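Local coordinates for protein TRAP dicarboxylate transporter-DctP subunit (PDB 4PFI) that probably acts as the periplasmic solute-binding component of a TRAP transporter, capturing a dicarboxylate or related solute for uptake, at residues T111-L116 / S138-A143; R322-T327 / A333-A338; G102-T107 / A147-L152; F98-H103 / V155-M160; F118-E123 / R128-A133. One frame throughout, in Å; residues are numbered along the deposited sequence.

Interaction 1: T111-L116 / S138-A143; sequences TGLFNL and SAFEPA
Phe140 drives its ring into the 3-10 turn of residues 111-115, where its far end only marginally overlaps the ring of Phe114. The two planes are nearly parallel, at 16°, but the centroids stand 5.6 Å apart, a slide too large for a full offset stack. The contact is therefore confined to the nearest ring atoms, with Phe114 CE2 3.9 Å from Phe140 CZ and the two side chains advancing from opposite directions. Leu113 arrives at the edge of the Phe140 ring, near its plane, and sets CD2 3.9 Å from Phe140 CZ. Its CG lies opposite the backbone N (chi1 180°), which carries the isobutyl group out from the turn to that edge. Thr111 takes a neighbouring part of the same edge with its backbone N, 4.0 Å from Phe140 CE1. Of the 151 Å² buried by the two segments together, Phe140 accounts for 89 Å², so a single ring from helix 134-145 does most of the covering. Phe136 and Phe154 each meet this ring edge-to-face, making it part of an aromatic cluster. No hydrogen bond passes between the segments, and Thr111 OG1 is satisfied by Val108 O. All four touching residues are buried, which implies that apolar packing and shape, rather than directed polar bonds, fix the turn against helix 134-145.

Interaction 2: R322-T327 / A333-A338; sequences RFIELT and ALIQRA
This is an apolar contact within the C-terminal helical run 318-339, formed where that run bends back on itself. The evidence is geometric: Ile324 and Ile335 are eleven residues apart, yet their CA atoms are 9.1 Å apart, far less than eleven residues would span in a straight alpha helix. Ile335 CD1 is the meeting point. At the edge of the Phe323 ring, near the ring plane, Ile335 CD1 lies 3.9 Å from Phe323 CD2, and it is equally 3.9 Å from Ile324 CD1. The Phe323 and Ile335 side chains run antiparallel beside each other, bringing Ile335 CG1 near CD2 and CE2 of the ring as well. A chi1 of 178° swings the Phe323 ring away from its own N and extends it toward the later segment. Above that ring sits Thr327 OG1, 3.7 Å from the plane and over its centre. Thr327 OG1 donates to Phe323 O at 2.8 Å, from above the carbonyl plane, and the bond would fix the hydroxyl over the phenyl face. Within the first segment, Arg322 NE bonds Glu325 OE1 at 3.2 Å in a salt bridge, with the acceptor only 2° out of the guanidinium plane. Leu113 and Leu116, from the loop between helices 101-104 and 124-132, also pack on Phe323. The chemistry implies that the two arms of the bend cohere here through apolar side chains, since no polar bond crosses between them.

Interaction 3: G102-T107 / A147-L152; sequences GHLADT and AGLQLL
Thr107 and Ala147 point their CB atoms at one another, 4.0 Å apart, beside a Schellman motif that ends helix 134-145. Gly148 is the C-prime residue of that motif: its positive phi of 73° turns the chain, Leu149 N reaches back to Tyr144 O, and Gly148 N to His145 O. The turn sends the chain into strand 149-164, and its first apolar side chain, Leu149, is directed toward the segment 102-107. Leu104 approaches differently. Its CB bond runs alongside the contact rather than at it, and the outer part of the side chain does the reaching, leaving CD2 4.4 Å from Leu149 CD1. This is a loose touch between methyl groups. The contact thus has a buried leucine pair and a more exposed Thr107-Ala147 pair, and it joins the end of helix 101-104 and the loop after it to the helix-to-strand turn. Tyr144 also packs on Leu104, while Val108 touches Ala147. The threonine is held by its own turn: with chi1 at 49°, the hydroxyl swings back over the backbone. Thr107 OG1 donates to Leu104 O at 3.1 Å, and Thr107 N to the same oxygen at 3.0 Å, both from one face of the carbonyl plane.

Interaction 4: F98-H103 / V155-M160; sequences FASPGH and VPEGWM
Ser100 OG is hydrogen-bonded to Glu43 OE1, while Glu157 OE1 stands 3.9 Å from that same Ser100 OG, too far for a bond. The contact spans the central beta sheet: strands 96-99 and 149-164 each pair antiparallel with strand 244-252, and Phe98 and Val155 meet across it, with Val249 of that middle strand touching Phe98. In solute-binding proteins of this family a long strand typically runs from one lobe to the other, and 149-164 is consistent with that role. Glu157 extends its chain toward segment 98-103. Its OE2 accepts a hydrogen bond from Gln50 NE2 and lies near Glu44 OE2, a proximity of acids that may raise the pKa of one of them. The apolar half rests on Phe98, which also meets the rings of Phe40 and Tyr53. Its side chain crosses that of Val155 at about a right angle. In Val155 a chi1 of -178° turns CG1 away from the backbone N and leaves the other methyl to make the contact. Val155 CG2 meets the Phe98 ring at its edge, in the ring plane, 3.9 Å from Phe98 CE1.

Interaction 5: F118-E123 / R128-A133; sequences FLLPEE and RRLLEA
Leu130 puts one methyl, CD2, against both Leu120 and Pro121, and with 47 Å² buried it has the largest share of this contact. Pro121 comes closer, its CD lying 4.1 Å from Leu130 CD2. Leu120 follows with its branch carbon, CG 4.3 Å from the same Leu130 CD2. Respectively 26 and 32 Å² of these two residues are covered, and all three CB bonds point across the contact. A trans first torsion (chi1 -175°) carries Leu130 outward from helix 124-132 and brings the methyl to the loop that leads into the helix. No hydrogen bond links the segments, so the entry loop lies on its own helix by apolar packing. A salt bridge runs along the helix between Arg128 NH2 and Glu132 OE2, 2.7 Å long but bent to 125° at the hydrogen and hence weak as a hydrogen bond; Glu132 OE2 also pairs with Ser275 OG. The loop backbone is gripped from the sheet side: Arg244, at the start of strand 244-252, bonds Pro121 O and Glu122 O. Around the contact, Leu130 leans on Ala338 of helix 318-339, and Leu131 on Trp279 of helix 263-296.

In the fold
Interaction 1 links the other four: it touches 2, 3, 4 and 5 directly. Phe140 is shared packing, its CE2 3.7 Å from Leu334 CD2 of interaction 2 and its CB 3.5 Å from Leu151 CD2 of interaction 3. Interactions 2 and 5 meet where Ala338 CB lies 3.7 Å from Leu130 CD2, although their centres are about 15 Å apart. Interactions 3 and 4 start from one stretch, sharing Gly102 and His103, and both reach the central sheet. The centre of interaction 4 lies about 1 Å from the centre of the chain, that of interaction 2 about 18 Å from it. The sodium site of Gln234, Asn235 and Gly298 involves none of these segments, and the structure is the open, solute-free form.

Interaction 1: T111-L116 / S138-A143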
# COMPACT_ATOMS: atom_id res chain seq x y z
N THR A 111 5.03 -4.66 -8.90
CA THR A 111 4.26 -3.93 -7.89
C THR A 111 4.96 -2.60 -7.53
O THR A 111 4.33 -1.72 -6.95
CB THR A 111 4.00 -4.78 -6.62
OG1 THR A 111 5.24 -5.27 -6.08
CG2 THR A 111 3.11 -5.97 -6.95
N GLY A 112 6.23 -2.46 -7.91
CA GLY A 112 6.92 -1.19 -7.75
C GLY A 112 6.18 -0.03 -8.40
O GLY A 112 6.32 1.11 -8.01
N LEU A 113 5.39 -0.34 -9.42
CA LEU A 113 4.54 0.66 -10.05
C LEU A 113 3.81 1.51 -9.00
O LEU A 113 3.66 2.71 -9.18
CB LEU A 113 3.52 -0.03 -10.95
CG LEU A 113 2.52 0.86 -11.69
CD1 LEU A 113 3.14 1.41 -12.98
CD2 LEU A 113 1.21 0.07 -12.00
N PHE A 114 3.36 0.88 -7.92
CA PHE A 114 2.54 1.54 -6.90
C PHE A 114 3.31 2.43 -5.94
O PHE A 114 2.70 3.14 -5.15
CB PHE A 114 1.75 0.49 -6.10
CG PHE A 114 0.79 -0.28 -6.92
CD1 PHE A 114 -0.24 0.38 -7.58
CD2 PHE A 114 0.95 -1.65 -7.11
CE1 PHE A 114 -1.13 -0.33 -8.38
CE2 PHE A 114 0.06 -2.36 -7.90
CZ PHE A 114 -0.99 -1.69 -8.55
N ASN A 115 4.64 2.39 -6.00
CA ASN A 115 5.46 3.33 -5.23
C ASN A 115 6.03 4.47 -6.09
O ASN A 115 6.76 5.31 -5.58
CB ASN A 115 6.61 2.63 -4.51
CG ASN A 115 6.17 1.46 -3.63
OD1 ASN A 115 6.87 0.44 -3.55
ND2 ASN A 115 5.03 1.59 -2.96
N LEU A 116 5.73 4.50 -7.39
CA LEU A 116 6.17 5.62 -8.26
C LEU A 116 5.38 6.90 -7.95
O LEU A 116 4.16 6.87 -7.82
CB LEU A 116 6.03 5.26 -9.74
CG LEU A 116 7.06 4.25 -10.26
CD1 LEU A 116 6.71 3.81 -11.66
CD2 LEU A 116 8.48 4.84 -10.24
N SER A 138 -5.32 -8.03 -15.04
CA SER A 138 -4.80 -9.14 -15.82
C SER A 138 -3.33 -8.93 -16.20
O SER A 138 -2.56 -9.88 -16.26
CB SER A 138 -5.65 -9.38 -17.08
OG SER A 138 -5.78 -8.20 -17.85
N ALA A 139 -2.93 -7.68 -16.43
CA ALA A 139 -1.53 -7.39 -16.73
C ALA A 139 -0.59 -7.83 -15.59
O ALA A 139 0.60 -8.10 -15.80
CB ALA A 139 -1.34 -5.89 -17.06
N PHE A 140 -1.13 -7.94 -14.38
CA PHE A 140 -0.34 -8.29 -13.22
C PHE A 140 -0.40 -9.75 -12.89
O PHE A 140 0.54 -10.29 -12.30
CB PHE A 140 -0.85 -7.52 -12.00
CG PHE A 140 -0.19 -6.20 -11.81
CD1 PHE A 140 1.05 -6.13 -11.19
CD2 PHE A 140 -0.81 -5.04 -12.20
CE1 PHE A 140 1.66 -4.90 -10.98
CE2 PHE A 140 -0.22 -3.81 -11.98
CZ PHE A 140 1.03 -3.74 -11.37
N GLU A 141 -1.51 -10.39 -13.25
CA GLU A 141 -1.75 -11.80 -12.92
C GLU A 141 -0.56 -12.73 -13.18
O GLU A 141 -0.23 -13.55 -12.34
CB GLU A 141 -2.99 -12.33 -13.65
CG GLU A 141 -4.30 -12.04 -12.96
CD GLU A 141 -5.51 -12.61 -13.70
OE1 GLU A 141 -5.44 -13.77 -14.19
OE2 GLU A 141 -6.53 -11.89 -13.81
N PRO A 142 0.05 -12.64 -14.37
CA PRO A 142 1.18 -13.51 -14.71
C PRO A 142 2.38 -13.31 -13.77
O PRO A 142 3.00 -14.30 -13.38
CB PRO A 142 1.54 -13.08 -16.14
CG PRO A 142 0.30 -12.44 -16.67
CD PRO A 142 -0.31 -11.76 -15.49
N ALA A 143 2.68 -12.06 -13.41
CA ALA A 143 3.82 -11.79 -12.53
C ALA A 143 3.60 -12.45 -11.17
O ALA A 143 4.53 -12.97 -10.56
CB ALA A 143 4.02 -10.29 -12.37

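Interaction 2: R322-T327 / A333-A338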
# COMPACT_ATOMS: atom_id res chain seq x y z
N ARG A 322 14.56 3.69 -13.45
CA ARG A 322 15.01 2.55 -12.63
C ARG A 322 13.96 1.44 -12.64
O ARG A 322 14.28 0.26 -12.65
CB ARG A 322 15.33 3.00 -11.20
CG ARG A 322 15.55 1.85 -10.18
CD ARG A 322 16.80 0.99 -10.47
NE ARG A 322 17.96 1.79 -10.89
CZ ARG A 322 18.75 2.49 -10.07
NH1 ARG A 322 18.51 2.52 -8.76
NH2 ARG A 322 19.78 3.18 -10.56
N PHE A 323 12.68 1.83 -12.66
CA PHE A 323 11.59 0.87 -12.64
C PHE A 323 11.57 0.06 -13.91
O PHE A 323 11.38 -1.15 -13.86
CB PHE A 323 10.23 1.56 -12.46
CG PHE A 323 9.06 0.61 -12.49
CD1 PHE A 323 8.93 -0.38 -11.53
CD2 PHE A 323 8.11 0.69 -13.50
CE1 PHE A 323 7.85 -1.25 -11.56
CE2 PHE A 323 7.03 -0.18 -13.54
CZ PHE A 323 6.90 -1.15 -12.58
N ILE A 324 11.74 0.73 -15.05
CA ILE A 324 11.78 0.08 -16.37
C ILE A 324 12.98 -0.87 -16.49
O ILE A 324 12.81 -2.01 -16.90
CB ILE A 324 11.86 1.09 -17.55
CG1 ILE A 324 10.62 1.96 -17.60
CG2 ILE A 324 12.02 0.35 -18.89
CD1 ILE A 324 9.33 1.17 -17.59
N GLU A 325 14.17 -0.40 -16.12
CA GLU A 325 15.36 -1.26 -16.08
C GLU A 325 15.08 -2.56 -15.33
O GLU A 325 15.55 -3.63 -15.72
CB GLU A 325 16.52 -0.54 -15.39
CG GLU A 325 17.02 0.68 -16.11
CD GLU A 325 17.93 1.55 -15.24
OE1 GLU A 325 18.07 1.27 -14.02
OE2 GLU A 325 18.51 2.54 -15.77
N LEU A 326 14.31 -2.47 -14.25
CA LEU A 326 14.03 -3.62 -13.39
C LEU A 326 12.91 -4.54 -13.88
O LEU A 326 12.87 -5.70 -13.50
CB LEU A 326 13.67 -3.13 -11.98
CG LEU A 326 14.86 -2.71 -11.10
CD1 LEU A 326 14.40 -2.05 -9.78
CD2 LEU A 326 15.77 -3.92 -10.83
N THR A 327 12.00 -4.03 -14.71
CA THR A 327 10.82 -4.80 -15.10
C THR A 327 10.65 -4.92 -16.62
O THR A 327 9.80 -5.67 -17.09
CB THR A 327 9.53 -4.19 -14.49
OG1 THR A 327 9.39 -2.83 -14.93
CG2 THR A 327 9.58 -4.24 -12.96
N ALA A 333 4.45 -1.00 -20.16
CA ALA A 333 3.04 -1.06 -20.53
C ALA A 333 2.17 -0.69 -19.35
O ALA A 333 1.16 -0.01 -19.51
CB ALA A 333 2.68 -2.45 -21.04
N LEU A 334 2.57 -1.12 -18.16
CA LEU A 334 1.84 -0.76 -16.93
C LEU A 334 1.81 0.76 -16.77
O LEU A 334 0.75 1.36 -16.56
CB LEU A 334 2.49 -1.43 -15.72
CG LEU A 334 2.36 -2.95 -15.76
CD1 LEU A 334 3.31 -3.64 -14.77
CD2 LEU A 334 0.92 -3.38 -15.52
N ILE A 335 2.99 1.38 -16.89
CA ILE A 335 3.12 2.83 -16.86
C ILE A 335 2.24 3.49 -17.92
O ILE A 335 1.64 4.54 -17.69
CB ILE A 335 4.59 3.26 -17.06
CG1 ILE A 335 5.42 2.90 -15.84
CG2 ILE A 335 4.68 4.75 -17.37
CD1 ILE A 335 6.77 3.56 -15.78
N GLN A 336 2.14 2.84 -19.08
CA GLN A 336 1.33 3.35 -20.18
C GLN A 336 -0.15 3.27 -19.86
O GLN A 336 -0.89 4.22 -20.09
CB GLN A 336 1.65 2.60 -21.49
CG GLN A 336 2.87 3.16 -22.22
CD GLN A 336 3.63 2.14 -23.06
OE1 GLN A 336 3.05 1.16 -23.55
NE2 GLN A 336 4.93 2.37 -23.24
N ARG A 337 -0.59 2.14 -19.31
CA ARG A 337 -2.00 1.99 -18.98
C ARG A 337 -2.42 3.00 -17.90
O ARG A 337 -3.52 3.57 -17.98
CB ARG A 337 -2.31 0.55 -18.55
N ALA A 338 -1.55 3.25 -16.92
CA ALA A 338 -1.88 4.14 -15.80
C ALA A 338 -1.72 5.62 -16.15
O ALA A 338 -2.23 6.48 -15.46
CB ALA A 338 -1.02 3.82 -14.60

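Interaction 3: G102-T107 / A147-L152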
# COMPACT_ATOMS: atom_id res chain seq x y z
N GLY A 102 6.16 -3.74 -0.75
CA GLY A 102 7.34 -4.08 0.04
C GLY A 102 7.59 -5.58 0.22
O GLY A 102 8.72 -6.05 0.09
N HIS A 103 6.54 -6.34 0.50
CA HIS A 103 6.66 -7.78 0.75
C HIS A 103 6.76 -8.62 -0.53
O HIS A 103 6.94 -9.84 -0.46
CB HIS A 103 5.45 -8.27 1.57
CG HIS A 103 5.50 -7.84 3.00
ND1 HIS A 103 4.61 -6.91 3.53
CD2 HIS A 103 6.33 -8.18 4.02
CE1 HIS A 103 4.90 -6.71 4.80
NE2 HIS A 103 5.94 -7.47 5.12
N LEU A 104 6.62 -7.97 -1.67
CA LEU A 104 6.54 -8.64 -2.97
C LEU A 104 7.69 -8.25 -3.91
O LEU A 104 7.85 -8.87 -4.95
CB LEU A 104 5.23 -8.25 -3.66
CG LEU A 104 3.91 -8.76 -3.11
CD1 LEU A 104 2.76 -8.14 -3.93
CD2 LEU A 104 3.88 -10.27 -3.20
N ALA A 105 8.47 -7.24 -3.54
CA ALA A 105 9.42 -6.61 -4.47
C ALA A 105 10.52 -7.54 -5.02
O ALA A 105 11.02 -7.31 -6.12
CB ALA A 105 10.07 -5.38 -3.81
N ASP A 106 10.89 -8.59 -4.29
CA ASP A 106 11.93 -9.50 -4.75
C ASP A 106 11.37 -10.62 -5.61
O ASP A 106 12.11 -11.31 -6.31
CB ASP A 106 12.70 -10.09 -3.57
CG ASP A 106 13.73 -9.12 -3.01
OD1 ASP A 106 14.50 -8.51 -3.80
OD2 ASP A 106 13.77 -8.96 -1.76
N THR A 107 10.06 -10.80 -5.55
CA THR A 107 9.40 -11.84 -6.34
C THR A 107 8.54 -11.24 -7.47
O THR A 107 8.55 -11.76 -8.60
CB THR A 107 8.54 -12.75 -5.43
OG1 THR A 107 7.70 -11.94 -4.60
CG2 THR A 107 9.41 -13.60 -4.54
N ALA A 147 5.18 -16.13 -9.09
CA ALA A 147 5.59 -16.26 -7.68
C ALA A 147 4.71 -17.27 -6.95
O ALA A 147 4.79 -17.41 -5.73
CB ALA A 147 5.54 -14.89 -6.97
N GLY A 148 3.87 -17.97 -7.72
CA GLY A 148 2.94 -18.97 -7.21
C GLY A 148 1.75 -18.40 -6.45
O GLY A 148 1.29 -18.99 -5.47
N LEU A 149 1.23 -17.27 -6.92
CA LEU A 149 0.13 -16.62 -6.23
C LEU A 149 -1.01 -16.26 -7.18
O LEU A 149 -0.80 -15.87 -8.32
CB LEU A 149 0.62 -15.36 -5.50
CG LEU A 149 1.54 -15.59 -4.30
CD1 LEU A 149 2.14 -14.27 -3.82
CD2 LEU A 149 0.80 -16.29 -3.17
N GLN A 150 -2.24 -16.38 -6.69
CA GLN A 150 -3.39 -15.91 -7.45
C GLN A 150 -3.75 -14.48 -7.01
O GLN A 150 -4.18 -14.27 -5.89
CB GLN A 150 -4.59 -16.86 -7.25
CG GLN A 150 -5.82 -16.44 -8.03
CD GLN A 150 -5.61 -16.46 -9.54
OE1 GLN A 150 -5.37 -17.52 -10.12
NE2 GLN A 150 -5.71 -15.30 -10.18
N LEU A 151 -3.54 -13.52 -7.91
CA LEU A 151 -3.92 -12.12 -7.66
C LEU A 151 -5.42 -11.96 -7.84
O LEU A 151 -5.96 -12.33 -8.88
CB LEU A 151 -3.19 -11.17 -8.63
CG LEU A 151 -3.70 -9.72 -8.60
CD1 LEU A 151 -3.27 -9.00 -7.33
CD2 LEU A 151 -3.25 -8.95 -9.84
N LEU A 152 -6.10 -11.41 -6.83
CA LEU A 152 -7.55 -11.22 -6.87
C LEU A 152 -7.93 -9.75 -7.04
O LEU A 152 -9.03 -9.44 -7.50
CB LEU A 152 -8.20 -11.77 -5.60
CG LEU A 152 -7.95 -13.27 -5.35
CD1 LEU A 152 -8.63 -13.74 -4.06
CD2 LEU A 152 -8.41 -14.10 -6.54

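Interaction 4: F98-H103 / V155-M160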
# COMPACT_ATOMS: atom_id res chain seq x y z
N PHE A 98 -3.28 -10.33 2.50
CA PHE A 98 -2.88 -9.07 1.93
C PHE A 98 -1.39 -9.15 1.65
O PHE A 98 -0.63 -9.77 2.39
CB PHE A 98 -3.19 -7.93 2.89
CG PHE A 98 -4.59 -7.40 2.76
CD1 PHE A 98 -4.96 -6.66 1.65
CD2 PHE A 98 -5.54 -7.63 3.74
CE1 PHE A 98 -6.24 -6.16 1.51
CE2 PHE A 98 -6.81 -7.12 3.61
CZ PHE A 98 -7.16 -6.39 2.49
N ALA A 99 -0.96 -8.51 0.57
CA ALA A 99 0.46 -8.42 0.25
C ALA A 99 0.70 -7.04 -0.34
O ALA A 99 0.14 -6.69 -1.37
CB ALA A 99 0.88 -9.50 -0.74
N SER A 100 1.53 -6.26 0.33
CA SER A 100 1.94 -4.95 -0.17
C SER A 100 3.20 -5.03 -1.06
O SER A 100 3.87 -6.07 -1.11
CB SER A 100 2.16 -4.04 1.03
OG SER A 100 0.94 -3.96 1.76
N PRO A 101 3.51 -3.94 -1.79
CA PRO A 101 4.68 -3.96 -2.69
C PRO A 101 5.98 -4.27 -1.96
O PRO A 101 6.78 -5.04 -2.49
CB PRO A 101 4.68 -2.55 -3.29
CG PRO A 101 3.23 -2.13 -3.27
CD PRO A 101 2.70 -2.73 -1.96
N GLY A 102 6.16 -3.74 -0.75
CA GLY A 102 7.34 -4.08 0.04
C GLY A 102 7.59 -5.58 0.22
O GLY A 102 8.72 -6.05 0.09
N HIS A 103 6.54 -6.34 0.50
CA HIS A 103 6.66 -7.78 0.75
C HIS A 103 6.76 -8.62 -0.53
O HIS A 103 6.94 -9.84 -0.46
CB HIS A 103 5.45 -8.27 1.57
CG HIS A 103 5.50 -7.84 3.00
ND1 HIS A 103 4.61 -6.91 3.53
CD2 HIS A 103 6.33 -8.18 4.02
CE1 HIS A 103 4.90 -6.71 4.80
NE2 HIS A 103 5.94 -7.47 5.12
N VAL A 155 -6.32 -3.05 -3.21
CA VAL A 155 -7.04 -2.26 -2.23
C VAL A 155 -6.25 -1.02 -1.75
O VAL A 155 -5.10 -1.14 -1.34
CB VAL A 155 -7.39 -3.11 -1.01
CG1 VAL A 155 -8.19 -2.29 -0.01
CG2 VAL A 155 -8.15 -4.38 -1.44
N PRO A 156 -6.88 0.17 -1.79
CA PRO A 156 -6.26 1.43 -1.33
C PRO A 156 -6.19 1.52 0.21
O PRO A 156 -7.16 1.14 0.86
CB PRO A 156 -7.22 2.50 -1.87
CG PRO A 156 -8.59 1.80 -1.86
CD PRO A 156 -8.29 0.34 -2.19
N GLU A 157 -5.06 1.96 0.78
CA GLU A 157 -4.98 2.17 2.24
C GLU A 157 -4.80 3.64 2.57
O GLU A 157 -4.86 4.06 3.73
CB GLU A 157 -3.89 1.32 2.89
CG GLU A 157 -3.88 -0.09 2.37
CD GLU A 157 -2.90 -1.01 3.09
OE1 GLU A 157 -1.84 -1.32 2.51
OE2 GLU A 157 -3.20 -1.45 4.23
N GLY A 158 -4.62 4.46 1.54
CA GLY A 158 -4.61 5.89 1.73
C GLY A 158 -3.43 6.56 1.07
O GLY A 158 -2.47 5.91 0.65
N TRP A 159 -3.51 7.88 0.94
CA TRP A 159 -2.40 8.67 0.47
C TRP A 159 -1.17 8.47 1.37
O TRP A 159 -1.28 8.61 2.59
CB TRP A 159 -2.80 10.13 0.50
CG TRP A 159 -3.60 10.58 -0.67
CD1 TRP A 159 -4.88 11.04 -0.65
CD2 TRP A 159 -3.18 10.61 -2.04
NE1 TRP A 159 -5.29 11.35 -1.94
CE2 TRP A 159 -4.27 11.09 -2.80
CE3 TRP A 159 -1.99 10.27 -2.69
CZ2 TRP A 159 -4.20 11.25 -4.19
CZ3 TRP A 159 -1.93 10.41 -4.07
CH2 TRP A 159 -3.03 10.91 -4.80
N MSE A 160 -0.00 8.21 0.80
CA MSE A 160 1.24 8.24 1.59
C MSE A 160 1.43 9.68 2.11
O MSE A 160 1.20 10.64 1.38
CB MSE A 160 2.46 7.81 0.77
CG MSE A 160 2.39 6.36 0.28
SE MSE A 160 2.51 5.07 1.74
CE MSE A 160 4.46 5.10 2.04

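Interaction 5: F118-E123 / R128-A133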
# COMPACT_ATOMS: atom_id res chain seq x y z
N PHE A 118 3.44 10.42 -8.48
CA PHE A 118 2.71 11.20 -9.49
C PHE A 118 2.36 10.39 -10.74
O PHE A 118 2.26 10.95 -11.82
CB PHE A 118 3.50 12.46 -9.85
CG PHE A 118 3.86 13.29 -8.65
CD1 PHE A 118 2.88 14.00 -7.96
CD2 PHE A 118 5.16 13.34 -8.17
CE1 PHE A 118 3.18 14.73 -6.83
CE2 PHE A 118 5.47 14.09 -7.04
CZ PHE A 118 4.47 14.78 -6.37
N LEU A 119 2.14 9.09 -10.59
CA LEU A 119 1.91 8.24 -11.75
C LEU A 119 0.43 7.92 -11.89
O LEU A 119 -0.21 8.33 -12.86
CB LEU A 119 2.70 6.94 -11.62
CG LEU A 119 2.51 5.97 -12.80
CD1 LEU A 119 3.48 6.30 -13.91
CD2 LEU A 119 2.68 4.54 -12.33
N LEU A 120 -0.11 7.18 -10.93
CA LEU A 120 -1.53 6.89 -10.90
C LEU A 120 -2.31 8.21 -10.82
O LEU A 120 -1.80 9.19 -10.28
CB LEU A 120 -1.86 6.04 -9.70
CG LEU A 120 -1.63 4.54 -9.81
CD1 LEU A 120 -0.27 4.20 -10.44
CD2 LEU A 120 -1.75 3.94 -8.40
N PRO A 121 -3.53 8.24 -11.36
CA PRO A 121 -4.34 9.46 -11.34
C PRO A 121 -4.64 9.94 -9.89
O PRO A 121 -4.93 9.11 -9.03
CB PRO A 121 -5.62 9.05 -12.07
CG PRO A 121 -5.64 7.57 -12.06
CD PRO A 121 -4.22 7.13 -12.05
N GLU A 122 -4.52 11.25 -9.66
CA GLU A 122 -4.79 11.89 -8.37
C GLU A 122 -6.23 11.70 -7.95
O GLU A 122 -6.51 11.31 -6.81
CB GLU A 122 -4.61 13.41 -8.49
CG GLU A 122 -3.29 13.87 -9.00
CD GLU A 122 -3.25 15.37 -9.19
OE1 GLU A 122 -4.30 16.03 -8.96
OE2 GLU A 122 -2.18 15.89 -9.56
N GLU A 123 -7.14 12.04 -8.86
CA GLU A 123 -8.56 12.01 -8.57
C GLU A 123 -8.97 10.57 -8.31
O GLU A 123 -8.48 9.65 -8.96
CB GLU A 123 -9.40 12.61 -9.71
CG GLU A 123 -8.90 13.96 -10.25
CD GLU A 123 -8.93 15.09 -9.22
OE1 GLU A 123 -9.86 15.12 -8.38
OE2 GLU A 123 -8.03 15.98 -9.25
N ARG A 128 -9.74 4.73 -9.02
CA ARG A 128 -10.57 3.57 -8.74
C ARG A 128 -10.80 2.77 -10.03
O ARG A 128 -10.61 1.55 -10.06
CB ARG A 128 -11.91 4.00 -8.14
CG ARG A 128 -12.69 2.86 -7.51
CD ARG A 128 -13.95 3.36 -6.83
NE ARG A 128 -14.89 3.94 -7.78
CZ ARG A 128 -15.76 3.24 -8.50
NH1 ARG A 128 -16.58 3.87 -9.34
NH2 ARG A 128 -15.81 1.92 -8.39
N ARG A 129 -11.21 3.45 -11.10
CA ARG A 129 -11.48 2.79 -12.38
C ARG A 129 -10.30 1.95 -12.82
O ARG A 129 -10.47 0.82 -13.28
CB ARG A 129 -11.78 3.82 -13.49
CG ARG A 129 -13.22 4.29 -13.56
CD ARG A 129 -13.54 5.07 -14.86
NE ARG A 129 -13.18 6.50 -14.77
CZ ARG A 129 -12.28 7.13 -15.54
NH1 ARG A 129 -11.63 6.49 -16.50
NH2 ARG A 129 -12.05 8.43 -15.34
N LEU A 130 -9.10 2.51 -12.71
CA LEU A 130 -7.88 1.84 -13.14
C LEU A 130 -7.64 0.55 -12.36
O LEU A 130 -7.48 -0.52 -12.96
CB LEU A 130 -6.69 2.77 -12.95
CG LEU A 130 -5.36 2.23 -13.47
CD1 LEU A 130 -5.38 2.12 -15.03
CD2 LEU A 130 -4.21 3.11 -12.93
N LEU A 131 -7.63 0.64 -11.03
CA LEU A 131 -7.36 -0.52 -10.18
C LEU A 131 -8.39 -1.63 -10.38
O LEU A 131 -8.10 -2.80 -10.12
CB LEU A 131 -7.34 -0.12 -8.70
CG LEU A 131 -6.19 0.78 -8.21
CD1 LEU A 131 -6.45 1.19 -6.76
CD2 LEU A 131 -4.81 0.15 -8.32
N GLU A 132 -9.59 -1.26 -10.82
CA GLU A 132 -10.72 -2.19 -11.01
C GLU A 132 -10.73 -2.78 -12.40
O GLU A 132 -11.39 -3.78 -12.64
CB GLU A 132 -12.05 -1.45 -10.83
CG GLU A 132 -12.56 -1.41 -9.42
CD GLU A 132 -13.87 -0.63 -9.29
OE1 GLU A 132 -14.50 -0.31 -10.33
OE2 GLU A 132 -14.25 -0.33 -8.14
N ALA A 133 -10.04 -2.12 -13.32
CA ALA A 133 -10.00 -2.53 -14.70
C ALA A 133 -9.50 -3.98 -14.81
O ALA A 133 -8.44 -4.32 -14.28
CB ALA A 133 -9.12 -1.60 -15.51